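Local coordinates for thioredoxin reductase (Streptococcus pyogenes, PDB 5UWY), which probably catalyses the NADPH-dependent reduction of thioredoxin, passing electrons through its bound FAD and a redox-active disulfide, at residues A[30-36]-A[75-81]; A[43-47]-A[125-129]; A[212-217]-A[227-231]; A[248-252]-A[266-271]. All coordinates share one frame; numbering follows the deposited sequence.

Contact 1 of 4, residues A[30-36]-A[75-81]; sequences VAIIEQG and VENIYGI. With FAD (flavin-adenine dinucleotide), chain B.
Ile-32 and Val-75 form the close-packed part of this contact. The two side chains cross at a slant, and CD1 of Ile-32 lies 3.8 Å from CG1 of Val-75. The valine branch points that way because CG1 is anti to its backbone N (chi1 177°). On the face of Ala-31 and Ile-33, CB of Ala-31 meets CD1 of Ile-78 at 3.8 Å. Between these layers the strands run parallel, tied by backbone bonds. One is Ile-78 N to Ile-32 O, matched by Glu-34 N to Ile-78 O, both at 2.9 Å. The last rung is slacker, with Gly-80 N to Glu-34 O at 3.3 Å. Glu-76 and Tyr-79, on opposite faces of the sheet, are exposed, and the carboxylate of Glu-76 leads away from the partner strand. At the C-terminal end of strand 30-34, OE1 and OE2 of Glu-34 take ribose hydroxyls O3B and O2B of FAD in bonds modelled too short to trust, and Ser-12 N also bonds OE1. This is the ribose-binding acid of a Rossmann fold's second strand. Strand 76-79 is the sheet edge within this chain. Strand 5-10 flanks 30-34 on its other side, while helices 14-25 and 59-71 cover Ile-32 and Val-75.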
# COMPACT_ATOMS: atom_id res chain seq x y z
N VAL A 30 3.31 -6.82 20.34
CA VAL A 30 3.60 -7.27 18.98
C VAL A 30 4.95 -7.98 18.98
O VAL A 30 5.94 -7.46 19.50
CB VAL A 30 3.62 -6.10 17.98
CG1 VAL A 30 4.00 -6.60 16.60
CG2 VAL A 30 2.27 -5.40 17.96
N ALA A 31 4.98 -9.17 18.38
CA ALA A 31 6.26 -9.82 18.15
C ALA A 31 6.28 -10.41 16.75
O ALA A 31 5.26 -10.90 16.26
CB ALA A 31 6.53 -10.92 19.19
N ILE A 32 7.44 -10.33 16.10
CA ILE A 32 7.64 -10.91 14.78
C ILE A 32 8.50 -12.15 14.93
O ILE A 32 9.60 -12.08 15.49
CB ILE A 32 8.32 -9.91 13.82
CG1 ILE A 32 7.51 -8.61 13.72
CG2 ILE A 32 8.51 -10.53 12.45
CD1 ILE A 32 8.23 -7.52 12.95
N ILE A 33 8.02 -13.29 14.43
CA ILE A 33 8.84 -14.50 14.34
C ILE A 33 9.46 -14.52 12.95
O ILE A 33 8.75 -14.65 11.95
CB ILE A 33 8.04 -15.79 14.60
CG1 ILE A 33 7.63 -15.92 16.07
CG2 ILE A 33 8.90 -16.99 14.18
CD1 ILE A 33 6.22 -15.47 16.37
N GLU A 34 10.79 -14.41 12.89
CA GLU A 34 11.48 -14.37 11.61
C GLU A 34 12.60 -15.39 11.55
O GLU A 34 13.44 -15.47 12.45
CB GLU A 34 12.07 -12.99 11.31
CG GLU A 34 12.47 -12.84 9.85
CD GLU A 34 11.55 -13.60 8.89
OE1 GLU A 34 10.67 -12.97 8.28
OE2 GLU A 34 11.78 -14.81 8.70
N GLN A 35 12.62 -16.16 10.46
CA GLN A 35 13.70 -17.09 10.14
C GLN A 35 14.74 -16.30 9.34
O GLN A 35 14.64 -16.13 8.12
CB GLN A 35 13.14 -18.28 9.38
CG GLN A 35 14.08 -19.02 8.44
CD GLN A 35 13.34 -19.62 7.26
OE1 GLN A 35 12.29 -20.26 7.42
NE2 GLN A 35 13.86 -19.41 6.06
N GLY A 36 15.74 -15.77 10.04
CA GLY A 36 16.85 -15.11 9.38
C GLY A 36 16.78 -13.60 9.33
O GLY A 36 16.28 -12.95 10.26
N VAL A 75 8.43 -3.44 19.34
CA VAL A 75 8.21 -4.68 18.60
C VAL A 75 9.27 -5.68 19.02
O VAL A 75 10.47 -5.42 18.89
CB VAL A 75 8.26 -4.43 17.09
CG1 VAL A 75 8.11 -5.75 16.34
CG2 VAL A 75 7.18 -3.44 16.68
N GLU A 76 8.84 -6.82 19.56
CA GLU A 76 9.82 -7.81 19.99
C GLU A 76 10.13 -8.76 18.83
O GLU A 76 9.22 -9.32 18.21
CB GLU A 76 9.36 -8.58 21.23
CG GLU A 76 10.28 -9.74 21.59
CD GLU A 76 11.59 -9.28 22.23
OE1 GLU A 76 12.34 -10.14 22.75
OE2 GLU A 76 11.87 -8.07 22.20
N ASN A 77 11.42 -8.89 18.51
CA ASN A 77 11.87 -9.71 17.39
C ASN A 77 12.33 -11.06 17.91
O ASN A 77 13.21 -11.14 18.78
CB ASN A 77 12.99 -9.00 16.63
CG ASN A 77 12.47 -7.92 15.70
OD1 ASN A 77 12.42 -6.75 16.07
ND2 ASN A 77 12.09 -8.31 14.49
N ILE A 78 11.74 -12.13 17.38
CA ILE A 78 11.97 -13.49 17.84
C ILE A 78 12.42 -14.33 16.65
O ILE A 78 11.71 -14.41 15.64
CB ILE A 78 10.70 -14.10 18.47
CG1 ILE A 78 10.19 -13.21 19.59
CG2 ILE A 78 10.98 -15.50 18.96
CD1 ILE A 78 8.89 -13.69 20.22
N TYR A 79 13.60 -14.93 16.77
CA TYR A 79 14.02 -15.88 15.75
C TYR A 79 13.24 -17.18 15.89
O TYR A 79 13.02 -17.68 17.00
CB TYR A 79 15.52 -16.18 15.86
CG TYR A 79 15.87 -17.51 15.22
CD1 TYR A 79 15.95 -17.63 13.84
CD2 TYR A 79 16.09 -18.64 15.99
CE1 TYR A 79 16.25 -18.84 13.24
CE2 TYR A 79 16.39 -19.86 15.41
CZ TYR A 79 16.47 -19.95 14.03
OH TYR A 79 16.77 -21.16 13.44
N GLY A 80 12.84 -17.73 14.75
CA GLY A 80 12.16 -19.01 14.73
C GLY A 80 11.67 -19.38 13.35
O GLY A 80 11.49 -18.52 12.49
N ILE A 81 11.48 -20.68 13.11
CA ILE A 81 10.91 -21.18 11.86
C ILE A 81 9.59 -21.86 12.21
O ILE A 81 9.59 -22.96 12.80
CB ILE A 81 11.87 -22.13 11.13
CG1 ILE A 81 13.29 -21.55 11.14
CG2 ILE A 81 11.40 -22.36 9.70
CD1 ILE A 81 14.38 -22.58 11.24
PA FAD B . 8.53 -11.58 1.82
O1A FAD B . 9.33 -10.34 2.00
O2A FAD B . 9.00 -12.53 0.71
O5B FAD B . 8.47 -12.40 3.14
C5B FAD B . 9.37 -13.51 3.37
C4B FAD B . 9.76 -13.55 4.83
O4B FAD B . 9.05 -14.62 5.48
C3B FAD B . 11.25 -13.77 5.09
O3B FAD B . 11.76 -12.86 6.06
C2B FAD B . 11.30 -15.23 5.56
O2B FAD B . 12.39 -15.44 6.45
C1B FAD B . 9.96 -15.33 6.28
N9A FAD B . 9.47 -16.70 6.48
C8A FAD B . 8.98 -17.56 5.53
N7A FAD B . 8.60 -18.72 6.00
C5A FAD B . 8.86 -18.62 7.35
C6A FAD B . 8.68 -19.52 8.42
N6A FAD B . 8.18 -20.75 8.28
N1A FAD B . 9.05 -19.11 9.66
C2A FAD B . 9.55 -17.88 9.80
N3A FAD B . 9.76 -16.95 8.87
C4A FAD B . 9.39 -17.38 7.66
N1 FAD B . 9.94 -5.38 -4.97
C2 FAD B . 9.71 -4.12 -5.46
O2 FAD B . 8.88 -3.36 -4.95
N3 FAD B . 10.43 -3.68 -6.56
C4 FAD B . 11.38 -4.40 -7.25
O4 FAD B . 11.95 -3.90 -8.22
C4X FAD B . 11.61 -5.73 -6.72
N5 FAD B . 12.50 -6.48 -7.32
C5X FAD B . 12.72 -7.75 -6.82
C6 FAD B . 13.66 -8.56 -7.44
C7 FAD B . 13.92 -9.85 -6.98
C7M FAD B . 14.95 -10.69 -7.68
C8 FAD B . 13.22 -10.34 -5.86
C8M FAD B . 13.48 -11.72 -5.34
C9 FAD B . 12.28 -9.53 -5.23
C9A FAD B . 12.02 -8.25 -5.70
N10 FAD B . 11.06 -7.41 -5.10
C10 FAD B . 10.84 -6.13 -5.58
C1' FAD B . 10.32 -7.85 -3.90
C2' FAD B . 8.90 -8.32 -4.18
O2' FAD B . 7.99 -7.22 -4.19
C3' FAD B . 8.47 -9.30 -3.09
O3' FAD B . 7.32 -9.99 -3.55
C4' FAD B . 8.15 -8.68 -1.72
O4' FAD B . 9.36 -8.32 -1.06
C5' FAD B . 7.35 -9.62 -0.84
O5' FAD B . 7.09 -8.99 0.43
P FAD B . 6.36 -9.76 1.60
O1P FAD B . 4.88 -9.93 1.25
O2P FAD B . 6.59 -9.15 2.93
O3P FAD B . 7.02 -11.21 1.54

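Contact 2 of 4, residues A[43-47]-A[125-129]; sequences NNTFD and YTSRG. With FAD (flavin-adenine dinucleotide), chain B.
The guanidinium of Arg-128 has CE1 of Phe-46 over one face, displaced toward its rim. The nearest atoms there are CE1 of Phe-46 and NH2 of Arg-128, 4.0 Å apart. The two planes are turned 32° from each other. CZ of Arg-128 lies 4.7 Å from the centroid of the Phe-46 ring and 26° off the ring normal, an off-centre cation-pi contact. Phe-46 is exposed here. Arg-128 also touches a crystal neighbour, which may influence its position. On the other side of segment 43-47 Thr-45 lies over the middle of the flavin of FAD. Its OG1 is over the flavin face, 3.2 Å from C5X of FAD, and CG2 lies 3.6 Å from flavin N5. Residues 125-128 form a type II beta turn, closed by Arg-128 N to Tyr-125 O at 2.9 Å. The turn precedes strand 130-131 of the second parallel sheet, which in this family belongs to the NADPH domain. The loop 43-47 belongs to the FAD-binding part, so the contact probably bridges the two domains. Ser-127 has left-handed backbone angles and points its CB at the loop. Its OG donates to Thr-126 O and takes a weak, bent bond from Phe-46 N at 3.2 Å. CB of Phe-46 lies 3.2 Å from Ser-127 O, while CG anti to the backbone N (chi1 -154°) sends the ring onward to Arg-128.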
# COMPACT_ATOMS: atom_id res chain seq x y z
N ASN A 43 16.29 -8.56 0.43
CA ASN A 43 17.73 -8.66 0.63
C ASN A 43 18.41 -9.24 -0.60
O ASN A 43 19.64 -9.32 -0.65
CB ASN A 43 18.03 -9.52 1.86
CG ASN A 43 17.58 -8.86 3.15
OD1 ASN A 43 16.83 -9.44 3.93
ND2 ASN A 43 18.07 -7.64 3.39
N ASN A 44 17.63 -9.63 -1.61
CA ASN A 44 18.14 -10.18 -2.85
C ASN A 44 18.04 -9.20 -4.02
O ASN A 44 18.39 -9.56 -5.15
CB ASN A 44 17.41 -11.48 -3.20
CG ASN A 44 17.56 -12.54 -2.13
OD1 ASN A 44 18.00 -12.25 -1.01
ND2 ASN A 44 17.21 -13.77 -2.46
N THR A 45 17.58 -7.97 -3.77
CA THR A 45 17.35 -7.00 -4.83
C THR A 45 18.43 -5.93 -4.82
O THR A 45 18.70 -5.32 -3.78
CB THR A 45 15.97 -6.35 -4.69
OG1 THR A 45 14.97 -7.37 -4.60
CG2 THR A 45 15.67 -5.46 -5.89
N PHE A 46 19.05 -5.71 -5.98
CA PHE A 46 20.12 -4.73 -6.13
C PHE A 46 19.62 -3.32 -5.87
O PHE A 46 20.03 -2.67 -4.91
CB PHE A 46 20.74 -4.84 -7.53
CG PHE A 46 22.17 -4.38 -7.60
CD1 PHE A 46 22.98 -4.41 -6.48
CD2 PHE A 46 22.70 -3.92 -8.80
CE1 PHE A 46 24.30 -3.99 -6.56
CE2 PHE A 46 24.01 -3.51 -8.88
CZ PHE A 46 24.82 -3.54 -7.76
N ASP A 47 18.73 -2.84 -6.74
CA ASP A 47 18.22 -1.48 -6.68
C ASP A 47 16.70 -1.50 -6.78
O ASP A 47 16.12 -2.33 -7.49
CB ASP A 47 18.82 -0.61 -7.79
CG ASP A 47 18.54 0.87 -7.60
OD1 ASP A 47 18.20 1.28 -6.47
OD2 ASP A 47 18.66 1.63 -8.59
N TYR A 125 24.31 -14.05 -10.84
CA TYR A 125 23.93 -12.77 -11.42
C TYR A 125 22.48 -12.39 -11.12
O TYR A 125 21.91 -11.55 -11.83
CB TYR A 125 24.17 -12.79 -12.93
CG TYR A 125 25.63 -12.92 -13.30
CD1 TYR A 125 26.46 -11.81 -13.35
CD2 TYR A 125 26.19 -14.17 -13.58
CE1 TYR A 125 27.80 -11.93 -13.68
CE2 TYR A 125 27.52 -14.29 -13.91
CZ TYR A 125 28.32 -13.17 -13.96
OH TYR A 125 29.65 -13.29 -14.29
N THR A 126 21.88 -12.98 -10.09
CA THR A 126 20.51 -12.63 -9.72
C THR A 126 20.45 -11.16 -9.31
O THR A 126 21.26 -10.69 -8.51
CB THR A 126 20.03 -13.52 -8.57
OG1 THR A 126 19.67 -14.81 -9.09
CG2 THR A 126 18.83 -12.91 -7.87
N SER A 127 19.48 -10.44 -9.89
CA SER A 127 19.31 -9.00 -9.71
C SER A 127 20.53 -8.21 -10.20
O SER A 127 20.76 -7.08 -9.76
CB SER A 127 18.98 -8.64 -8.26
OG SER A 127 20.14 -8.24 -7.56
N ARG A 128 21.32 -8.80 -11.09
CA ARG A 128 22.42 -8.13 -11.76
C ARG A 128 22.42 -8.44 -13.25
O ARG A 128 23.46 -8.41 -13.90
CB ARG A 128 23.77 -8.51 -11.15
CG ARG A 128 23.88 -8.26 -9.66
CD ARG A 128 25.02 -9.06 -9.06
NE ARG A 128 25.46 -8.53 -7.78
CZ ARG A 128 26.40 -7.59 -7.64
NH1 ARG A 128 26.99 -7.09 -8.72
NH2 ARG A 128 26.75 -7.16 -6.43
N GLY A 129 21.25 -8.76 -13.79
CA GLY A 129 21.12 -9.25 -15.14
C GLY A 129 20.15 -10.41 -15.18
O GLY A 129 19.48 -10.64 -16.19
PA FAD B . 8.53 -11.58 1.82
O1A FAD B . 9.33 -10.34 2.00
O2A FAD B . 9.00 -12.53 0.71
O5B FAD B . 8.47 -12.40 3.14
C5B FAD B . 9.37 -13.51 3.37
C4B FAD B . 9.76 -13.55 4.83
O4B FAD B . 9.05 -14.62 5.48
C3B FAD B . 11.25 -13.77 5.09
O3B FAD B . 11.76 -12.86 6.06
C2B FAD B . 11.30 -15.23 5.56
O2B FAD B . 12.39 -15.44 6.45
C1B FAD B . 9.96 -15.33 6.28
N9A FAD B . 9.47 -16.70 6.48
C8A FAD B . 8.98 -17.56 5.53
N7A FAD B . 8.60 -18.72 6.00
C5A FAD B . 8.86 -18.62 7.35
C6A FAD B . 8.68 -19.52 8.42
N6A FAD B . 8.18 -20.75 8.28
N1A FAD B . 9.05 -19.11 9.66
C2A FAD B . 9.55 -17.88 9.80
N3A FAD B . 9.76 -16.95 8.87
C4A FAD B . 9.39 -17.38 7.66
N1 FAD B . 9.94 -5.38 -4.97
C2 FAD B . 9.71 -4.12 -5.46
O2 FAD B . 8.88 -3.36 -4.95
N3 FAD B . 10.43 -3.68 -6.56
C4 FAD B . 11.38 -4.40 -7.25
O4 FAD B . 11.95 -3.90 -8.22
C4X FAD B . 11.61 -5.73 -6.72
N5 FAD B . 12.50 -6.48 -7.32
C5X FAD B . 12.72 -7.75 -6.82
C6 FAD B . 13.66 -8.56 -7.44
C7 FAD B . 13.92 -9.85 -6.98
C7M FAD B . 14.95 -10.69 -7.68
C8 FAD B . 13.22 -10.34 -5.86
C8M FAD B . 13.48 -11.72 -5.34
C9 FAD B . 12.28 -9.53 -5.23
C9A FAD B . 12.02 -8.25 -5.70
N10 FAD B . 11.06 -7.41 -5.10
C10 FAD B . 10.84 -6.13 -5.58
C1' FAD B . 10.32 -7.85 -3.90
C2' FAD B . 8.90 -8.32 -4.18
O2' FAD B . 7.99 -7.22 -4.19
C3' FAD B . 8.47 -9.30 -3.09
O3' FAD B . 7.32 -9.99 -3.55
C4' FAD B . 8.15 -8.68 -1.72
O4' FAD B . 9.36 -8.32 -1.06
C5' FAD B . 7.35 -9.62 -0.84
O5' FAD B . 7.09 -8.99 0.43
P FAD B . 6.36 -9.76 1.60
O1P FAD B . 4.88 -9.93 1.25
O2P FAD B . 6.59 -9.15 2.93
O3P FAD B . 7.02 -11.21 1.54

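Contact 3 of 4, residues A[212-217]-A[227-231]; sequences VSNVLI and DHAFG
Val-215 and His-228 are joined by two backbone bonds, as an antiparallel hydrogen-bonded pair. Val-215 N reaches His-228 O at 2.9 Å, and His-228 N reaches Val-215 O at 2.9 Å. Both are nearly straight. Further along, Phe-230 N donates to Ser-213 O at 3.2 Å. That donor stands 49° out of the carbonyl plane, so this bond is less regular than the first two. On the face of Leu-216 and Asp-227, CD2 of Leu-216 lies 3.5 Å from CB of Asp-227, and the two side chains meet at a slant. On the face of Val-215 and His-228, the ring of His-228 crosses Ile-217 at about a right angle, with ND1 of His-228 3.7 Å from CD1 of Ile-217. The Phe-230 ring takes Ile-217 CD1 at its edge, and CG2 of Val-215 lies 4.2 Å from CD2 of Phe-230. Phe-230 also packs on strands 145-149 and 168-172. On the other edge of 212-217, Ser-213 and Asn-214 both face Gln-206 of strand 200-207, which fits a classic beta bulge. The whole is a beta hairpin in a three-stranded antiparallel sheet, packed beside a Rossmann-type parallel sheet as in the NADPH domains of this enzyme family.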
# COMPACT_ATOMS: atom_id res chain seq x y z
N VAL A 212 25.12 -9.28 -16.47
CA VAL A 212 25.01 -10.41 -17.39
C VAL A 212 25.44 -9.94 -18.77
O VAL A 212 24.96 -8.91 -19.27
CB VAL A 212 23.58 -10.97 -17.40
CG1 VAL A 212 23.29 -11.66 -18.73
CG2 VAL A 212 23.40 -11.94 -16.26
N SER A 213 26.36 -10.68 -19.39
CA SER A 213 26.84 -10.34 -20.72
C SER A 213 26.42 -11.34 -21.79
O SER A 213 26.23 -10.95 -22.94
CB SER A 213 28.37 -10.21 -20.72
OG SER A 213 28.99 -11.48 -20.86
N ASN A 214 26.26 -12.62 -21.44
CA ASN A 214 25.93 -13.62 -22.44
C ASN A 214 25.37 -14.85 -21.74
O ASN A 214 25.51 -15.02 -20.53
CB ASN A 214 27.16 -13.99 -23.28
CG ASN A 214 28.31 -14.50 -22.44
OD1 ASN A 214 28.57 -15.70 -22.39
ND2 ASN A 214 29.00 -13.58 -21.77
N VAL A 215 24.72 -15.71 -22.53
CA VAL A 215 24.13 -16.95 -22.04
C VAL A 215 24.42 -18.05 -23.04
O VAL A 215 24.30 -17.86 -24.26
CB VAL A 215 22.60 -16.81 -21.80
CG1 VAL A 215 22.05 -18.07 -21.14
CG2 VAL A 215 22.28 -15.59 -20.96
N LEU A 216 24.83 -19.21 -22.53
CA LEU A 216 24.98 -20.42 -23.33
C LEU A 216 23.65 -21.16 -23.36
O LEU A 216 23.12 -21.54 -22.30
CB LEU A 216 26.06 -21.35 -22.77
CG LEU A 216 27.49 -20.87 -22.55
CD1 LEU A 216 28.32 -22.01 -21.97
CD2 LEU A 216 28.09 -20.36 -23.85
N ILE A 217 23.13 -21.37 -24.58
CA ILE A 217 21.84 -22.01 -24.82
C ILE A 217 22.10 -23.35 -25.51
O ILE A 217 22.77 -23.41 -26.54
CB ILE A 217 20.93 -21.13 -25.68
CG1 ILE A 217 20.26 -20.04 -24.83
CG2 ILE A 217 19.88 -21.97 -26.40
CD1 ILE A 217 21.12 -18.83 -24.60
N ASP A 227 26.34 -19.78 -27.89
CA ASP A 227 26.35 -18.62 -27.00
C ASP A 227 25.63 -17.46 -27.68
O ASP A 227 25.74 -17.26 -28.89
CB ASP A 227 27.81 -18.25 -26.65
CG ASP A 227 27.97 -16.90 -25.93
OD1 ASP A 227 27.03 -16.08 -25.85
OD2 ASP A 227 29.09 -16.65 -25.43
N HIS A 228 24.86 -16.70 -26.90
CA HIS A 228 24.17 -15.52 -27.38
C HIS A 228 24.41 -14.37 -26.40
O HIS A 228 24.58 -14.58 -25.20
CB HIS A 228 22.66 -15.76 -27.56
CG HIS A 228 22.33 -17.01 -28.31
ND1 HIS A 228 22.68 -18.27 -27.87
CD2 HIS A 228 21.69 -17.19 -29.49
CE1 HIS A 228 22.26 -19.17 -28.74
NE2 HIS A 228 21.66 -18.55 -29.74
N ALA A 229 24.47 -13.15 -26.93
CA ALA A 229 24.78 -11.96 -26.15
C ALA A 229 23.48 -11.32 -25.66
O ALA A 229 22.64 -10.92 -26.46
CB ALA A 229 25.60 -10.96 -26.96
N PHE A 230 23.34 -11.20 -24.34
CA PHE A 230 22.15 -10.62 -23.74
C PHE A 230 22.54 -9.72 -22.58
O PHE A 230 23.34 -10.10 -21.72
CB PHE A 230 21.18 -11.70 -23.25
CG PHE A 230 20.54 -12.47 -24.35
CD1 PHE A 230 19.66 -11.85 -25.23
CD2 PHE A 230 20.80 -13.82 -24.52
CE1 PHE A 230 19.07 -12.55 -26.25
CE2 PHE A 230 20.20 -14.53 -25.54
CZ PHE A 230 19.34 -13.90 -26.41
N GLY A 231 21.96 -8.51 -22.56
CA GLY A 231 22.14 -7.63 -21.43
C GLY A 231 21.37 -8.08 -20.21
O GLY A 231 21.80 -7.84 -19.08

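Contact 4 of 4, residues A[248-252]-A[266-271]; sequences DLEIT and TSIPGI
Leu-249 meets Ile-268 along most of its length. Its CB lies 3.6 Å from CD1 of Ile-268. One bond further, CG of Leu-249 is 3.9 Å from the same methyl. The branch then divides, and CD2 of Leu-249 passes CD1 of Ile-268 at 3.7 Å and reaches CD1 of Ile-271 at 4.0 Å. CD2 thus sits against both isoleucine tips. Leu-249 crosses each of them at about a right angle. CD1 of Ile-268 is shared, because CG2 of Ile-251 also reaches it, at 3.9 Å. With CG1 of Ile-251 lying between the backbone N and the carbonyl carbon (chi1 77°), CG2 is placed anti to the carbonyl carbon and faces the other segment. There it meets CG2 of Thr-266 at 3.4 Å. The side chains of Leu-249, Ile-251 and Ile-271 are buried, and the core of the contact is apolar. At its outer margin one water links the segments: it donates to Glu-250 O and is also hydrogen-bonded to OG of Ser-267. Glu-250 is poorly ordered and exposed, so this is the solvent side. Around the contact, strand 84-87 touches Leu-249 and Ile-268, and strand 105-108 covers Ile-271. Residues 268-271 form a type II beta turn with Gly-270 at positive phi, closed by a weak backbone bond. The turn leads straight into strand 271-273, the outermost strand, within this chain, of the FAD domain's parallel sheet and the last strand of its Rossmann-type fold.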
# COMPACT_ATOMS: atom_id res chain seq x y z
N ASP A 248 -3.11 -27.19 7.82
CA ASP A 248 -4.19 -27.73 8.63
C ASP A 248 -5.42 -26.84 8.67
O ASP A 248 -6.48 -27.31 9.09
CB ASP A 248 -3.69 -27.96 10.06
CG ASP A 248 -2.27 -28.47 10.11
OD1 ASP A 248 -2.07 -29.70 10.12
OD2 ASP A 248 -1.34 -27.63 10.13
N LEU A 249 -5.31 -25.59 8.22
CA LEU A 249 -6.31 -24.58 8.54
C LEU A 249 -7.31 -24.32 7.42
O LEU A 249 -8.29 -23.61 7.65
CB LEU A 249 -5.62 -23.26 8.92
CG LEU A 249 -4.87 -23.21 10.27
CD1 LEU A 249 -3.59 -24.03 10.24
CD2 LEU A 249 -4.58 -21.77 10.66
N GLU A 250 -7.08 -24.87 6.22
CA GLU A 250 -7.99 -24.73 5.09
C GLU A 250 -8.23 -23.26 4.74
O GLU A 250 -9.35 -22.85 4.40
CB GLU A 250 -9.32 -25.45 5.35
CG GLU A 250 -9.20 -26.96 5.42
CD GLU A 250 -10.38 -27.61 6.10
OE1 GLU A 250 -10.30 -27.88 7.32
OE2 GLU A 250 -11.40 -27.85 5.42
N ILE A 251 -7.18 -22.45 4.83
CA ILE A 251 -7.24 -21.05 4.46
C ILE A 251 -6.56 -20.77 3.14
O ILE A 251 -6.57 -19.63 2.66
CB ILE A 251 -6.64 -20.16 5.57
CG1 ILE A 251 -5.12 -20.21 5.53
CG2 ILE A 251 -7.12 -20.65 6.93
CD1 ILE A 251 -4.46 -19.51 6.71
N THR A 252 -5.97 -21.79 2.52
CA THR A 252 -5.25 -21.66 1.27
C THR A 252 -6.13 -22.11 0.10
O THR A 252 -7.17 -22.75 0.28
CB THR A 252 -3.96 -22.49 1.30
OG1 THR A 252 -4.26 -23.82 1.75
CG2 THR A 252 -2.96 -21.86 2.26
N THR A 266 -8.90 -13.74 7.32
CA THR A 266 -9.02 -15.10 6.83
C THR A 266 -10.38 -15.69 7.24
O THR A 266 -11.09 -15.13 8.08
CB THR A 266 -7.82 -15.90 7.37
OG1 THR A 266 -6.67 -15.65 6.55
CG2 THR A 266 -8.05 -17.38 7.43
N SER A 267 -10.77 -16.79 6.59
CA SER A 267 -11.94 -17.54 7.03
C SER A 267 -11.87 -17.92 8.52
O SER A 267 -12.92 -18.18 9.12
CB SER A 267 -12.09 -18.81 6.19
OG SER A 267 -10.98 -19.67 6.37
N ILE A 268 -10.68 -17.95 9.10
CA ILE A 268 -10.52 -18.21 10.54
C ILE A 268 -10.47 -16.86 11.25
O ILE A 268 -9.54 -16.09 11.03
CB ILE A 268 -9.25 -19.01 10.81
CG1 ILE A 268 -9.34 -20.40 10.17
CG2 ILE A 268 -9.02 -19.13 12.31
CD1 ILE A 268 -8.22 -21.33 10.58
N PRO A 269 -11.45 -16.56 12.11
CA PRO A 269 -11.44 -15.25 12.79
C PRO A 269 -10.23 -15.11 13.70
O PRO A 269 -9.89 -16.02 14.46
CB PRO A 269 -12.75 -15.27 13.60
CG PRO A 269 -13.58 -16.37 13.00
CD PRO A 269 -12.60 -17.38 12.50
N GLY A 270 -9.56 -13.96 13.60
CA GLY A 270 -8.40 -13.65 14.40
C GLY A 270 -7.07 -13.84 13.70
O GLY A 270 -6.05 -13.32 14.18
N ILE A 271 -7.05 -14.56 12.58
CA ILE A 271 -5.84 -14.79 11.81
C ILE A 271 -5.95 -14.02 10.50
O ILE A 271 -6.99 -14.09 9.82
CB ILE A 271 -5.60 -16.29 11.57
CG1 ILE A 271 -5.37 -17.00 12.90
CG2 ILE A 271 -4.41 -16.50 10.65
CD1 ILE A 271 -5.46 -18.51 12.81
O HOH W 1 -10.69 -20.15 3.32

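Contacts 1 and 4 lie at opposite edges of one parallel sheet, on strand 76-79 and just before strand 271-273, with centres about 21 Å apart. Contact 1 and contact 2 both touch FAD, at its adenosine and flavin ends, with centres about 25 Å apart. Their segments alternate along the chain. Contact 3 follows them and contact 4 comes last. Contacts 2 and 3 touch: Val-212 CG2 packs on Tyr-125 CB at 3.5 Å. Contacts 3 and 4 are farthest apart, about 46 Å between centres. Contact 1 is part of the FAD-binding sheet and contact 4 lies in the loops leading into its last strand. Contact 3 belongs to the probable NADPH domain, and contact 2 probably lies where the two domains meet.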